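Local structure of mandelate racemase/muconate lactonizing enzyme family protein (Azoarcus sp., 2QDE) at residues V349-F352 with L357-N360; E133-G138 with H311-N316; H331-L336 with D342-L347; L157-H162 with C335-D340. The protein belongs to the mandelate racemase/muconate lactonizing enzyme family of the enolase superfamily and holds a barium ion in its barrel domain. All coordinates share one frame; numbering follows the deposited sequence.

Interaction 1. Residues V349-F352 with L357-N360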
loop_
_atom_site.group_PDB
_atom_site.type_symbol
_atom_site.label_atom_id
_atom_site.label_comp_id
_atom_site.label_asym_id
_atom_site.label_seq_id
_atom_site.Cartn_x
_atom_site.Cartn_y
_atom_site.Cartn_z
ATOM N N VAL A 349 -35.540 26.725 -28.164
ATOM C CA VAL A 349 -34.724 25.566 -27.825
ATOM C C VAL A 349 -33.324 25.679 -28.434
ATOM O O VAL A 349 -33.175 26.085 -29.586
ATOM C CB VAL A 349 -35.377 24.270 -28.355
ATOM C CG1 VAL A 349 -34.611 23.054 -27.863
ATOM C CG2 VAL A 349 -36.831 24.193 -27.901
ATOM N N PRO A 350 -32.277 25.340 -27.659
ATOM C CA PRO A 350 -30.920 25.425 -28.213
ATOM C C PRO A 350 -30.844 24.618 -29.509
ATOM O O PRO A 350 -31.492 23.574 -29.642
ATOM C CB PRO A 350 -30.063 24.834 -27.101
ATOM C CG PRO A 350 -30.784 25.289 -25.869
ATOM C CD PRO A 350 -32.238 25.034 -26.217
ATOM N N ARG A 351 -30.046 25.099 -30.456
ATOM C CA ARG A 351 -29.918 24.443 -31.749
ATOM C C ARG A 351 -29.194 23.094 -31.771
ATOM O O ARG A 351 -28.018 22.989 -31.423
ATOM C CB ARG A 351 -29.251 25.399 -32.743
ATOM C CG ARG A 351 -29.076 24.824 -34.138
ATOM C CD ARG A 351 -29.099 25.925 -35.186
ATOM N NE ARG A 351 -27.844 26.668 -35.296
ATOM C CZ ARG A 351 -26.840 26.325 -36.105
ATOM N NH1 ARG A 351 -26.943 25.245 -36.873
ATOM N NH2 ARG A 351 -25.744 27.071 -36.168
ATOM N N PHE A 352 -29.926 22.066 -32.189
ATOM C CA PHE A 352 -29.401 20.713 -32.328
ATOM C C PHE A 352 -29.481 20.476 -33.830
ATOM O O PHE A 352 -30.579 20.358 -34.382
ATOM C CB PHE A 352 -30.299 19.703 -31.618
ATOM C CG PHE A 352 -30.188 19.727 -30.123
ATOM C CD1 PHE A 352 -29.207 18.980 -29.473
ATOM C CD2 PHE A 352 -31.084 20.472 -29.361
ATOM C CE1 PHE A 352 -29.120 18.975 -28.081
ATOM C CE2 PHE A 352 -31.010 20.478 -27.970
ATOM C CZ PHE A 352 -30.027 19.724 -27.327
ATOM N N LEU A 357 -24.578 20.401 -30.966
ATOM C CA LEU A 357 -25.359 21.271 -30.092
ATOM C C LEU A 357 -24.682 22.638 -30.047
ATOM O O LEU A 357 -23.476 22.734 -29.825
ATOM C CB LEU A 357 -25.443 20.696 -28.672
ATOM C CG LEU A 357 -25.797 21.655 -27.520
ATOM C CD1 LEU A 357 -27.137 22.340 -27.778
ATOM C CD2 LEU A 357 -25.844 20.882 -26.201
ATOM N N TYR A 358 -25.460 23.690 -30.274
ATOM C CA TYR A 358 -24.945 25.055 -30.250
ATOM C C TYR A 358 -25.581 25.786 -29.082
ATOM O O TYR A 358 -26.802 25.780 -28.938
ATOM C CB TYR A 358 -25.318 25.810 -31.526
ATOM C CG TYR A 358 -24.758 25.238 -32.799
ATOM C CD1 TYR A 358 -23.644 25.813 -33.415
ATOM C CD2 TYR A 358 -25.354 24.131 -33.407
ATOM C CE1 TYR A 358 -23.139 25.295 -34.616
ATOM C CE2 TYR A 358 -24.860 23.608 -34.594
ATOM C CZ TYR A 358 -23.756 24.189 -35.194
ATOM O OH TYR A 358 -23.274 23.644 -36.361
ATOM N N PRO A 359 -24.769 26.440 -28.241
ATOM C CA PRO A 359 -25.341 27.161 -27.102
ATOM C C PRO A 359 -26.015 28.458 -27.564
ATOM O O PRO A 359 -25.515 29.130 -28.466
ATOM C CB PRO A 359 -24.123 27.437 -26.234
ATOM C CG PRO A 359 -23.056 27.681 -27.257
ATOM C CD PRO A 359 -23.299 26.559 -28.256
ATOM N N ASN A 360 -27.149 28.803 -26.960
ATOM C CA ASN A 360 -27.822 30.048 -27.325
ATOM C C ASN A 360 -26.884 31.172 -26.889
ATOM O O ASN A 360 -26.066 30.985 -25.986
ATOM C CB ASN A 360 -29.175 30.170 -26.611
ATOM C CG ASN A 360 -30.271 29.349 -27.279
ATOM O OD1 ASN A 360 -31.346 29.136 -26.705
ATOM N ND2 ASN A 360 -30.010 28.889 -28.500
HETATM O O HOH W 1 -28.521 27.492 -30.162
#
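Arg351 and Tyr358 meet across a short antiparallel beta hairpin, strands 351-353 and 356-358, at the end of the mixed sheet of the barrel domain. The main link is a flat stack. The guanidinium of Arg351 lies over one face of the Tyr358 ring, with the planes 17° apart. Its CZ stands 3.7 Å from the centroid of the Tyr358 ring, so the contact is also a cation-pi interaction. NH2 sits over the middle of the ring and NH1 over CE2. The bend of the arginine chain at chi3 (79°) brings the group down onto the ring. Both polar ends have further partners: Arg351 NH1 makes a salt bridge with Glu353, and Tyr358 OH is hydrogen-bonded to Arg134. These bonds help fix the position of each flat group.

The backbone bond runs from Tyr358 N to Arg351 O, at 2.9 Å. A water joins the strands further along. It accepts from Arg351 N at 2.9 Å and donates to Tyr358 O at 2.7 Å.

The other side of the hairpin is apolar. Leu357 CD1 rests over a face of the Phe352 ring, 4.1 Å from its centroid, as a CH-pi contact. The same methyl meets Pro350 CB at 3.9 Å. Leu357 also touches Ile135 and Leu137 of strand 135-140, while Phe352 reaches Leu137 and helix 328-332. The arrangement is that of a beta hairpin with one apolar, buried face and one more open face, here added antiparallel to the first strand of an enolase-superfamily barrel.

Interaction 2. Residues E133-G138 with H311-N316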
loop_
_atom_site.group_PDB
_atom_site.type_symbol
_atom_site.label_atom_id
_atom_site.label_comp_id
_atom_site.label_asym_id
_atom_site.label_seq_id
_atom_site.Cartn_x
_atom_site.Cartn_y
_atom_site.Cartn_z
ATOM N N GLU A 133 -17.295 26.571 -30.413
ATOM C CA GLU A 133 -18.555 27.142 -30.882
ATOM C C GLU A 133 -19.723 26.169 -30.932
ATOM O O GLU A 133 -20.879 26.572 -30.795
ATOM C CB GLU A 133 -18.337 27.792 -32.246
ATOM C CG GLU A 133 -17.291 28.893 -32.186
ATOM C CD GLU A 133 -16.868 29.386 -33.549
ATOM O OE1 GLU A 133 -16.712 28.543 -34.472
ATOM O OE2 GLU A 133 -16.673 30.613 -33.692
ATOM N N ARG A 134 -19.428 24.892 -31.126
ATOM C CA ARG A 134 -20.470 23.882 -31.168
ATOM C C ARG A 134 -19.966 22.620 -30.490
ATOM O O ARG A 134 -18.762 22.368 -30.432
ATOM C CB ARG A 134 -20.896 23.600 -32.609
ATOM C CG ARG A 134 -19.818 23.036 -33.494
ATOM C CD ARG A 134 -20.367 22.855 -34.891
ATOM N NE ARG A 134 -19.423 22.182 -35.775
ATOM C CZ ARG A 134 -19.689 21.850 -37.034
ATOM N NH1 ARG A 134 -20.880 22.133 -37.561
ATOM N NH2 ARG A 134 -18.775 21.229 -37.761
ATOM N N ILE A 135 -20.905 21.832 -29.985
ATOM C CA ILE A 135 -20.594 20.623 -29.241
ATOM C C ILE A 135 -21.007 19.352 -29.960
ATOM O O ILE A 135 -22.197 19.124 -30.196
ATOM C CB ILE A 135 -21.324 20.664 -27.877
ATOM C CG1 ILE A 135 -21.064 22.010 -27.201
ATOM C CG2 ILE A 135 -20.892 19.492 -27.005
ATOM C CD1 ILE A 135 -22.049 22.335 -26.097
ATOM N N PRO A 136 -20.033 18.500 -30.315
ATOM C CA PRO A 136 -20.365 17.248 -31.001
ATOM C C PRO A 136 -21.109 16.320 -30.035
ATOM O O PRO A 136 -20.706 16.156 -28.876
ATOM C CB PRO A 136 -18.994 16.709 -31.415
ATOM C CG PRO A 136 -18.083 17.238 -30.340
ATOM C CD PRO A 136 -18.575 18.655 -30.167
ATOM N N LEU A 137 -22.190 15.711 -30.518
ATOM C CA LEU A 137 -23.009 14.839 -29.691
ATOM C C LEU A 137 -23.089 13.382 -30.123
ATOM O O LEU A 137 -22.849 13.032 -31.279
ATOM C CB LEU A 137 -24.439 15.382 -29.629
ATOM C CG LEU A 137 -24.678 16.787 -29.078
ATOM C CD1 LEU A 137 -26.120 17.210 -29.388
ATOM C CD2 LEU A 137 -24.412 16.807 -27.575
ATOM N N GLY A 138 -23.446 12.550 -29.152
ATOM C CA GLY A 138 -23.652 11.131 -29.354
ATOM C C GLY A 138 -25.065 10.951 -28.825
ATOM O O GLY A 138 -25.594 11.880 -28.212
ATOM N N HIS A 311 -24.025 25.528 -21.975
ATOM C CA HIS A 311 -23.079 26.603 -21.685
ATOM C C HIS A 311 -21.759 26.052 -21.121
ATOM O O HIS A 311 -20.664 26.473 -21.524
ATOM C CB HIS A 311 -23.707 27.588 -20.700
ATOM C CG HIS A 311 -24.727 28.492 -21.323
ATOM N ND1 HIS A 311 -24.383 29.594 -22.075
ATOM C CD2 HIS A 311 -26.082 28.441 -21.327
ATOM C CE1 HIS A 311 -25.480 30.187 -22.514
ATOM N NE2 HIS A 311 -26.524 29.508 -22.074
ATOM N N LEU A 312 -21.875 25.104 -20.197
ATOM C CA LEU A 312 -20.713 24.478 -19.580
ATOM C C LEU A 312 -19.880 23.666 -20.582
ATOM O O LEU A 312 -18.651 23.732 -20.565
ATOM C CB LEU A 312 -21.161 23.561 -18.436
ATOM C CG LEU A 312 -20.035 22.813 -17.715
ATOM C CD1 LEU A 312 -19.249 23.800 -16.870
ATOM C CD2 LEU A 312 -20.610 21.696 -16.845
ATOM N N LEU A 313 -20.546 22.895 -21.442
ATOM C CA LEU A 313 -19.837 22.073 -22.420
ATOM C C LEU A 313 -19.091 22.888 -23.470
ATOM O O LEU A 313 -18.120 22.410 -24.059
ATOM C CB LEU A 313 -20.798 21.108 -23.128
ATOM C CG LEU A 313 -21.550 20.108 -22.244
ATOM C CD1 LEU A 313 -22.364 19.170 -23.115
ATOM C CD2 LEU A 313 -20.571 19.320 -21.396
ATOM N N ALA A 314 -19.543 24.114 -23.711
ATOM C CA ALA A 314 -18.891 24.967 -24.695
ATOM C C ALA A 314 -17.796 25.822 -24.062
ATOM O O ALA A 314 -16.881 26.272 -24.751
ATOM C CB ALA A 314 -19.917 25.863 -25.370
ATOM N N ALA A 315 -17.880 26.033 -22.752
ATOM C CA ALA A 315 -16.908 26.874 -22.064
ATOM C C ALA A 315 -15.759 26.142 -21.374
ATOM O O ALA A 315 -14.602 26.551 -21.498
ATOM C CB ALA A 315 -17.623 27.770 -21.047
ATOM N N ASN A 316 -16.072 25.071 -20.648
ATOM C CA ASN A 316 -15.047 24.330 -19.911
ATOM C C ASN A 316 -14.015 23.667 -20.814
ATOM O O ASN A 316 -14.318 22.744 -21.568
ATOM C CB ASN A 316 -15.709 23.302 -18.990
ATOM C CG ASN A 316 -14.716 22.611 -18.085
ATOM O OD1 ASN A 316 -14.174 21.564 -18.429
ATOM N ND2 ASN A 316 -14.463 23.203 -16.923
#
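The backbone of strand 135-136 passes the last turn of helix 303-315, and the nearest CA atoms, those of Ile135 and Ala314, are 6.5 Å apart. At that spacing the contact is made by side chains. Ile135 carries it from the strand, and its CB points to the helix. CG1 lies anti to the carbonyl carbon (chi1 -49°), and chi2 is extended at 162°. Together these torsions push CD1 forward as the leading atom. It comes within 3.4 Å of Leu313 CB, which is tighter than usual for two carbons. The same methyl lies 3.9 Å from Ala314 N and 4.2 Å from Ala314 CB. It thus sits against two successive residues of the helix.

This is strand-to-helix packing in a barrel of the TIM type. Strand 135-140 opens the parallel run of the barrel, and helix 303-315 follows strand 294-296, at the far end of that run. The contact therefore lies where the two ends of the barrel approach each other.

The side chains of Ile135 and Leu313 cross at about a right angle. The second branch of Ile135 adds a looser touch, with CG2 4.2 Å from Leu313 CD1. All three touching residues are buried. Gln324 and Leu357 also pack on Ile135, and Gln324 and Ile319 on Leu313. The helix ends just beyond, where Asn316 leaves helical geometry and its OD1 accepts from Ile319 N.

Interaction 3. Residues H331-L336 with D342-L347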
loop_
_atom_site.group_PDB
_atom_site.type_symbol
_atom_site.label_atom_id
_atom_site.label_comp_id
_atom_site.label_asym_id
_atom_site.label_seq_id
_atom_site.Cartn_x
_atom_site.Cartn_y
_atom_site.Cartn_z
ATOM N N HIS A 331 -35.078 13.692 -26.999
ATOM C CA HIS A 331 -35.760 12.512 -26.478
ATOM C C HIS A 331 -37.221 12.858 -26.182
ATOM O O HIS A 331 -38.132 12.086 -26.492
ATOM C CB HIS A 331 -35.063 12.005 -25.208
ATOM C CG HIS A 331 -33.645 11.573 -25.433
ATOM N ND1 HIS A 331 -32.595 12.040 -24.671
ATOM C CD2 HIS A 331 -33.103 10.720 -26.336
ATOM C CE1 HIS A 331 -31.467 11.494 -25.095
ATOM N NE2 HIS A 331 -31.747 10.689 -26.104
ATOM N N ILE A 332 -37.448 14.026 -25.591
ATOM C CA ILE A 332 -38.811 14.441 -25.272
ATOM C C ILE A 332 -39.667 14.614 -26.529
ATOM O O ILE A 332 -40.831 14.198 -26.567
ATOM C CB ILE A 332 -38.822 15.778 -24.475
ATOM C CG1 ILE A 332 -38.302 15.543 -23.055
ATOM C CG2 ILE A 332 -40.235 16.362 -24.429
ATOM C CD1 ILE A 332 -38.235 16.808 -22.217
ATOM N N HIS A 333 -39.085 15.218 -27.559
ATOM C CA HIS A 333 -39.813 15.473 -28.796
ATOM C C HIS A 333 -39.598 14.435 -29.897
ATOM O O HIS A 333 -39.947 14.662 -31.050
ATOM C CB HIS A 333 -39.462 16.873 -29.297
ATOM C CG HIS A 333 -39.801 17.953 -28.320
ATOM N ND1 HIS A 333 -41.095 18.371 -28.092
ATOM C CD2 HIS A 333 -39.023 18.658 -27.466
ATOM C CE1 HIS A 333 -41.099 19.285 -27.138
ATOM N NE2 HIS A 333 -39.854 19.477 -26.741
ATOM N N ASP A 334 -39.035 13.293 -29.525
ATOM C CA ASP A 334 -38.777 12.197 -30.455
ATOM C C ASP A 334 -38.335 12.648 -31.856
ATOM O O ASP A 334 -39.025 12.409 -32.841
ATOM C CB ASP A 334 -40.029 11.311 -30.542
ATOM C CG ASP A 334 -39.774 10.002 -31.263
ATOM O OD1 ASP A 334 -38.660 9.461 -31.154
ATOM O OD2 ASP A 334 -40.695 9.493 -31.929
ATOM N N CYS A 335 -37.178 13.298 -31.934
ATOM C CA CYS A 335 -36.625 13.762 -33.207
ATOM C C CYS A 335 -35.101 13.766 -33.105
ATOM O O CYS A 335 -34.552 13.463 -32.038
ATOM C CB CYS A 335 -37.138 15.164 -33.540
ATOM S SG CYS A 335 -37.010 16.317 -32.178
ATOM N N LEU A 336 -34.418 14.111 -34.195
ATOM C CA LEU A 336 -32.954 14.099 -34.196
ATOM C C LEU A 336 -32.300 15.468 -34.297
ATOM O O LEU A 336 -31.080 15.585 -34.195
ATOM C CB LEU A 336 -32.446 13.192 -35.320
ATOM C CG LEU A 336 -32.873 11.728 -35.175
ATOM C CD1 LEU A 336 -32.499 10.950 -36.415
ATOM C CD2 LEU A 336 -32.219 11.127 -33.933
ATOM N N ASP A 342 -41.467 22.303 -31.825
ATOM C CA ASP A 342 -42.275 23.520 -31.817
ATOM C C ASP A 342 -43.177 23.696 -30.602
ATOM O O ASP A 342 -43.914 24.681 -30.521
ATOM C CB ASP A 342 -43.136 23.572 -33.085
ATOM C CG ASP A 342 -44.145 22.434 -33.153
ATOM O OD1 ASP A 342 -43.853 21.329 -32.633
ATOM O OD2 ASP A 342 -45.225 22.635 -33.744
ATOM N N ASN A 343 -43.127 22.761 -29.660
ATOM C CA ASN A 343 -43.977 22.863 -28.482
ATOM C C ASN A 343 -43.225 22.545 -27.189
ATOM O O ASN A 343 -43.682 21.738 -26.388
ATOM C CB ASN A 343 -45.183 21.928 -28.648
ATOM C CG ASN A 343 -46.244 22.134 -27.572
ATOM O OD1 ASN A 343 -46.280 21.420 -26.562
ATOM N ND2 ASN A 343 -47.112 23.124 -27.781
ATOM N N ASP A 344 -42.073 23.191 -26.998
ATOM C CA ASP A 344 -41.249 22.994 -25.800
ATOM C C ASP A 344 -41.493 24.184 -24.874
ATOM O O ASP A 344 -41.861 25.262 -25.346
ATOM C CB ASP A 344 -39.765 22.948 -26.184
ATOM C CG ASP A 344 -38.882 22.441 -25.055
ATOM O OD1 ASP A 344 -38.910 21.225 -24.775
ATOM O OD2 ASP A 344 -38.165 23.257 -24.441
ATOM N N ILE A 345 -41.297 24.016 -23.564
ATOM C CA ILE A 345 -41.518 25.145 -22.670
ATOM C C ILE A 345 -40.495 26.231 -22.970
ATOM O O ILE A 345 -40.612 27.359 -22.488
ATOM C CB ILE A 345 -41.439 24.757 -21.176
ATOM C CG1 ILE A 345 -40.067 24.191 -20.838
ATOM C CG2 ILE A 345 -42.531 23.746 -20.847
ATOM C CD1 ILE A 345 -39.840 24.059 -19.351
ATOM N N ALA A 346 -39.478 25.879 -23.755
ATOM C CA ALA A 346 -38.472 26.848 -24.175
ATOM C C ALA A 346 -38.958 27.319 -25.538
ATOM O O ALA A 346 -39.099 26.510 -26.456
ATOM C CB ALA A 346 -37.098 26.191 -24.320
ATOM N N LEU A 347 -39.240 28.608 -25.672
ATOM C CA LEU A 347 -39.701 29.127 -26.951
ATOM C C LEU A 347 -38.570 29.054 -27.957
ATOM O O LEU A 347 -38.805 28.936 -29.159
ATOM C CB LEU A 347 -40.162 30.580 -26.816
ATOM C CG LEU A 347 -41.444 30.841 -26.025
ATOM C CD1 LEU A 347 -41.579 32.327 -25.780
ATOM C CD2 LEU A 347 -42.645 30.307 -26.793
#
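His333 NE2 donates to Asp344 OD1 in a short bond of 2.8 Å. The N-H points almost straight at the oxygen, with an angle of 175°. OD1 lies in the plane of the imidazole, at the ring edge. On the aspartate the bond uses the anti side of OD1, a little out of the carboxylate plane. The ring and carboxylate planes are turned 66° against each other, so the two groups meet steeply and do not stack.

Asp344 places its carboxylate with CG anti to the backbone N (chi1 -167°). Its other oxygen, OD2, accepts from Gly303 N at the start of helix 303-315. The carboxylate thus joins the histidine to that helix start. An Asx turn from Ala346 N to OD2 is doubtful, because the position of that nitrogen is less sure in the model.

The imidazole has other neighbours. Its CE1 comes 3.6 Å from Asn343 O, again near the ring plane. One face is covered by Ile332 CG2, which lies 3.9 Å above the ring plane and over its centre. Ile341 also touches His333.

The histidine stands just where helix 328-332 ends. Asp334, with positive phi, is the C-prime residue of a Schellman motif that closes this helix. The bond therefore ties the helix end to the loop before strand 351-353. The buried carboxylate of Asp344 would probably favour a positive charge on the imidazole, but the bond by itself does not tell whether ND1 also carries a proton.

Interaction 4. Residues L157-H162 with C335-D340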
loop_
_atom_site.group_PDB
_atom_site.type_symbol
_atom_site.label_atom_id
_atom_site.label_comp_id
_atom_site.label_asym_id
_atom_site.label_seq_id
_atom_site.Cartn_x
_atom_site.Cartn_y
_atom_site.Cartn_z
ATOM N N LEU A 157 -26.909 7.847 -36.895
ATOM C CA LEU A 157 -25.623 8.048 -37.547
ATOM C C LEU A 157 -25.790 8.893 -38.808
ATOM O O LEU A 157 -24.956 9.754 -39.097
ATOM C CB LEU A 157 -24.979 6.697 -37.883
ATOM C CG LEU A 157 -24.487 5.915 -36.656
ATOM C CD1 LEU A 157 -24.107 4.501 -37.050
ATOM C CD2 LEU A 157 -23.308 6.646 -36.027
ATOM N N ARG A 158 -26.868 8.659 -39.553
ATOM C CA ARG A 158 -27.117 9.428 -40.776
ATOM C C ARG A 158 -27.303 10.915 -40.482
ATOM O O ARG A 158 -26.939 11.768 -41.294
ATOM C CB ARG A 158 -28.353 8.891 -41.514
ATOM C CG ARG A 158 -28.022 7.903 -42.630
ATOM C CD ARG A 158 -29.255 7.511 -43.448
ATOM N NE ARG A 158 -30.031 6.443 -42.815
ATOM C CZ ARG A 158 -31.240 6.604 -42.284
ATOM N NH1 ARG A 158 -31.826 7.799 -42.309
ATOM N NH2 ARG A 158 -31.864 5.571 -41.727
ATOM N N GLU A 159 -27.860 11.222 -39.314
ATOM C CA GLU A 159 -28.096 12.606 -38.914
ATOM C C GLU A 159 -26.790 13.329 -38.582
ATOM O O GLU A 159 -26.731 14.560 -38.624
ATOM C CB GLU A 159 -29.040 12.642 -37.711
ATOM C CG GLU A 159 -29.440 14.038 -37.239
ATOM C CD GLU A 159 -30.038 14.891 -38.340
ATOM O OE1 GLU A 159 -30.760 14.341 -39.204
ATOM O OE2 GLU A 159 -29.793 16.124 -38.336
ATOM N N GLY A 160 -25.748 12.565 -38.246
ATOM C CA GLY A 160 -24.461 13.173 -37.937
ATOM C C GLY A 160 -23.889 12.917 -36.548
ATOM O O GLY A 160 -22.770 13.340 -36.240
ATOM N N PHE A 161 -24.636 12.227 -35.699
ATOM C CA PHE A 161 -24.154 11.957 -34.354
ATOM C C PHE A 161 -22.851 11.155 -34.337
ATOM O O PHE A 161 -22.602 10.326 -35.210
ATOM C CB PHE A 161 -25.256 11.298 -33.542
ATOM C CG PHE A 161 -26.403 12.229 -33.261
ATOM C CD1 PHE A 161 -27.439 12.380 -34.179
ATOM C CD2 PHE A 161 -26.405 13.015 -32.107
ATOM C CE1 PHE A 161 -28.465 13.309 -33.957
ATOM C CE2 PHE A 161 -27.422 13.946 -31.872
ATOM C CZ PHE A 161 -28.457 14.092 -32.805
ATOM N N HIS A 162 -22.035 11.426 -33.320
ATOM C CA HIS A 162 -20.700 10.854 -33.163
ATOM C C HIS A 162 -20.531 9.518 -32.455
ATOM O O HIS A 162 -19.475 8.898 -32.550
ATOM C CB HIS A 162 -19.829 11.925 -32.519
ATOM C CG HIS A 162 -19.912 13.239 -33.229
ATOM N ND1 HIS A 162 -19.016 13.614 -34.208
ATOM C CD2 HIS A 162 -20.840 14.222 -33.173
ATOM C CE1 HIS A 162 -19.389 14.772 -34.723
ATOM N NE2 HIS A 162 -20.495 15.162 -34.114
ATOM N N CYS A 335 -37.178 13.298 -31.934
ATOM C CA CYS A 335 -36.625 13.762 -33.207
ATOM C C CYS A 335 -35.101 13.766 -33.105
ATOM O O CYS A 335 -34.552 13.463 -32.038
ATOM C CB CYS A 335 -37.138 15.164 -33.540
ATOM S SG CYS A 335 -37.010 16.317 -32.178
ATOM N N LEU A 336 -34.418 14.111 -34.195
ATOM C CA LEU A 336 -32.954 14.099 -34.196
ATOM C C LEU A 336 -32.300 15.468 -34.297
ATOM O O LEU A 336 -31.080 15.585 -34.195
ATOM C CB LEU A 336 -32.446 13.192 -35.320
ATOM C CG LEU A 336 -32.873 11.728 -35.175
ATOM C CD1 LEU A 336 -32.499 10.950 -36.415
ATOM C CD2 LEU A 336 -32.219 11.127 -33.933
ATOM N N ASN A 337 -33.106 16.494 -34.529
ATOM C CA ASN A 337 -32.610 17.864 -34.589
ATOM C C ASN A 337 -33.702 18.761 -34.020
ATOM O O ASN A 337 -34.860 18.343 -33.906
ATOM C CB ASN A 337 -32.226 18.268 -36.020
ATOM C CG ASN A 337 -33.314 17.981 -37.018
ATOM O OD1 ASN A 337 -34.407 18.547 -36.943
ATOM N ND2 ASN A 337 -33.027 17.093 -37.961
ATOM N N SER A 338 -33.334 19.979 -33.643
ATOM C CA SER A 338 -34.277 20.913 -33.027
ATOM C C SER A 338 -35.210 21.693 -33.948
ATOM O O SER A 338 -36.128 22.360 -33.463
ATOM C CB SER A 338 -33.513 21.902 -32.151
ATOM O OG SER A 338 -32.559 22.613 -32.921
ATOM N N ARG A 339 -34.986 21.649 -35.258
ATOM C CA ARG A 339 -35.884 22.383 -36.147
ATOM C C ARG A 339 -37.234 21.670 -36.122
ATOM O O ARG A 339 -38.267 22.259 -36.426
ATOM C CB ARG A 339 -35.332 22.454 -37.581
ATOM C CG ARG A 339 -34.640 21.200 -38.057
ATOM C CD ARG A 339 -34.465 21.181 -39.576
ATOM N NE ARG A 339 -35.741 20.935 -40.248
ATOM C CZ ARG A 339 -35.866 20.604 -41.533
ATOM N NH1 ARG A 339 -34.789 20.478 -42.302
ATOM N NH2 ARG A 339 -37.076 20.392 -42.049
ATOM N N ASP A 340 -37.225 20.402 -35.725
ATOM C CA ASP A 340 -38.464 19.636 -35.648
ATOM C C ASP A 340 -39.162 19.771 -34.293
ATOM O O ASP A 340 -40.007 18.941 -33.941
ATOM C CB ASP A 340 -38.200 18.158 -35.941
ATOM C CG ASP A 340 -37.828 17.914 -37.394
ATOM O OD1 ASP A 340 -38.284 18.702 -38.267
ATOM O OD2 ASP A 340 -37.095 16.933 -37.664
#
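The C-terminal end of helix 146-159 meets the loop between helix 328-332 and strand 351-353. The helix stops in a Schellman motif at Gly160, which has positive phi. Glu159 and Phe161, on either side of that glycine in sequence, make the contact.

Glu159 bends at chi2 (55°), so its chain lies along Leu336 before the carboxylate turns toward Asn337. The two side chains run past each other in opposite directions, and Glu159 CG is 3.7 Å from Leu336 CB. Further out, Asn337 ND2 gives Glu159 OE2 a weak hydrogen bond of 3.4 Å. The amide and carboxylate planes are 61° apart.

Phe161, just after the turn, offers its ring edge. Leu336 O lies close to the ring plane, 3.3 Å from Phe161 CZ. Phe161 CE1 also stands 4.2 Å from Leu336 CB. Val156 of the same helix and Leu139 of strand 135-140 touch both Phe161 and Leu336.

The contact thus rests mainly on carbon packing and on a carbonyl facing the slightly positive edge of a ring. The long amide-carboxylate bond probably adds little strength, but it gives the glutamate a polar partner.

Interaction 3, the later segment of interaction 4 and interaction 1 lie along one run of chain, from helix 328-332 through the next loop into the hairpin 351-358. Interactions 3 and 4 share Cys335 and Leu336, with centres about 13 Å apart. Interaction 1 lies about 12 Å from each, between centres. Ser338 OG probably bonds to Phe352 N, joining interaction 4 to the hairpin. Interaction 2 is about 10 Å from interaction 1 between centres. Interactions 2 and 4 alternate along the chain. Interaction 2 sets helix 303-315 against the first barrel strand, interaction 4 sets the late loop against the end of helix 146-159, and the hairpin joins the sheet beside strand 135-140.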